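Local coordinates for protein extracellular ligand-binding receptor (Rhodopseudomonas palustris, PDB 3SG0) that binds aromatic acids such as benzoylformate and probably serves as the periplasmic solute-binding component of a transport system for lignin-derived aromatic compounds, at residues 165-170 against 220-225. Numbering follows the deposited sequence.
Sequences IGFSDA and IASAGT
The C-terminal ends of two neighbouring parallel strands, 161-167 and 217-221, meet in the four-stranded sheet of one lobe of this periplasmic binding protein, beside the benzoylformate pocket. I165 O accepts a hydrogen bond from A221 N (2.9 Å), and A221 O accepts one from F167 N at 2.9 Å, nearly in line with its C=O. On one sheet face I165 and I220 lie side by side, CG2 against CG1 at 3.8 Å, covered by helix 228-236, with helix 204-212 also against I165; on the other, A221 CB rests near G166 CA, where the glycine has no side chain to crowd it. Strand 217-221 ends at A221, and S222 and A223 run on as loop beside F167, the last residue of its strand. Chi1 (-74°) sets F167 CG anti to the carbonyl carbon; S222 CA sits over one ring face, offset toward the rim and 3.9 Å from the centroid, in a CH-pi contact. S222 OG, hydrogen-bonded to Y196 OH, touches F167 CZ at 3.1 Å. The ring also packs on R198, a ligand-binding residue that forms a salt bridge with D169. A223 itself touches the bound benzoylformate, and its CB lies 4.1 Å from F167 CE2.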
loop_
_atom_site.group_PDB
_atom_site.type_symbol
_atom_site.label_atom_id
_atom_site.label_comp_id
_atom_site.label_asym_id
_atom_site.label_seq_id
_atom_site.Cartn_x
_atom_site.Cartn_y
_atom_site.Cartn_z
ATOM N N ILE A 165 18.477 3.694 5.160
ATOM C CA ILE A 165 18.205 4.688 4.125
ATOM C C ILE A 165 16.737 4.563 3.744
ATOM O O ILE A 165 16.205 3.458 3.651
ATOM C CB ILE A 165 19.110 4.521 2.880
ATOM C CG1 ILE A 165 18.809 5.609 1.847
ATOM C CG2 ILE A 165 18.995 3.121 2.275
ATOM C CD1 ILE A 165 19.788 5.635 0.680
ATOM N N GLY A 166 16.071 5.689 3.541
ATOM C CA GLY A 166 14.671 5.639 3.157
ATOM C C GLY A 166 14.272 6.893 2.412
ATOM O O GLY A 166 15.039 7.859 2.335
ATOM N N PHE A 167 13.069 6.891 1.857
ATOM C CA PHE A 167 12.586 8.067 1.158
ATOM C C PHE A 167 12.467 9.242 2.126
ATOM O O PHE A 167 12.051 9.086 3.283
ATOM C CB PHE A 167 11.197 7.829 0.577
ATOM C CG PHE A 167 11.152 6.939 -0.646
ATOM C CD1 PHE A 167 12.215 6.829 -1.541
ATOM C CD2 PHE A 167 9.985 6.244 -0.918
ATOM C CE1 PHE A 167 12.100 6.020 -2.675
ATOM C CE2 PHE A 167 9.862 5.450 -2.034
ATOM C CZ PHE A 167 10.910 5.337 -2.923
ATOM N N SER A 168 12.770 10.432 1.620
ATOM C CA SER A 168 12.581 11.674 2.363
ATOM C C SER A 168 11.126 12.139 2.258
ATOM O O SER A 168 10.839 13.236 1.762
ATOM C CB SER A 168 13.533 12.750 1.839
ATOM O OG SER A 168 13.498 12.783 0.425
ATOM N N ASP A 169 10.204 11.293 2.702
ATOM C CA ASP A 169 8.791 11.643 2.718
ATOM C C ASP A 169 8.106 10.888 3.845
ATOM O O ASP A 169 8.761 10.166 4.605
ATOM C CB ASP A 169 8.123 11.389 1.356
ATOM C CG ASP A 169 8.086 9.919 0.957
ATOM O OD1 ASP A 169 8.100 9.029 1.831
ATOM O OD2 ASP A 169 8.018 9.658 -0.266
ATOM N N ALA A 170 6.794 11.055 3.967
ATOM C CA ALA A 170 6.083 10.490 5.107
ATOM C C ALA A 170 6.064 8.960 5.098
ATOM O O ALA A 170 5.940 8.336 6.149
ATOM C CB ALA A 170 4.672 11.043 5.191
ATOM N N ILE A 220 16.134 -0.594 4.297
ATOM C CA ILE A 220 15.767 0.341 3.241
ATOM C C ILE A 220 14.253 0.554 3.282
ATOM O O ILE A 220 13.494 -0.420 3.213
ATOM C CB ILE A 220 16.168 -0.216 1.855
ATOM C CG1 ILE A 220 17.681 -0.466 1.805
ATOM C CG2 ILE A 220 15.704 0.731 0.742
ATOM C CD1 ILE A 220 18.137 -1.220 0.573
ATOM N N ALA A 221 13.820 1.811 3.393
ATOM C CA ALA A 221 12.398 2.145 3.380
ATOM C C ALA A 221 12.062 2.853 2.071
ATOM O O ALA A 221 12.243 4.067 1.930
ATOM C CB ALA A 221 12.024 3.010 4.574
ATOM N N SER A 222 11.569 2.081 1.113
ATOM C CA SER A 222 11.367 2.547 -0.249
ATOM C C SER A 222 10.194 1.795 -0.876
ATOM O O SER A 222 9.570 0.948 -0.231
ATOM C CB SER A 222 12.662 2.328 -1.037
ATOM O OG SER A 222 12.571 2.832 -2.354
ATOM N N ALA A 223 9.878 2.107 -2.127
ATOM C CA ALA A 223 8.750 1.466 -2.791
ATOM C C ALA A 223 8.910 1.556 -4.295
ATOM O O ALA A 223 9.483 2.528 -4.815
ATOM C CB ALA A 223 7.444 2.100 -2.376
ATOM N N GLY A 224 8.369 0.567 -4.997
ATOM C CA GLY A 224 8.440 0.545 -6.444
ATOM C C GLY A 224 9.845 0.311 -6.958
ATOM O O GLY A 224 10.736 -0.131 -6.229
ATOM N N THR A 225 10.051 0.621 -8.229
ATOM C CA THR A 225 11.359 0.405 -8.816
ATOM C C THR A 225 12.490 1.253 -8.211
ATOM O O THR A 225 13.626 0.810 -8.235
ATOM C CB THR A 225 11.325 0.462 -10.358
ATOM O OG1 THR A 225 10.640 1.644 -10.781
ATOM C CG2 THR A 225 10.581 -0.748 -10.902
#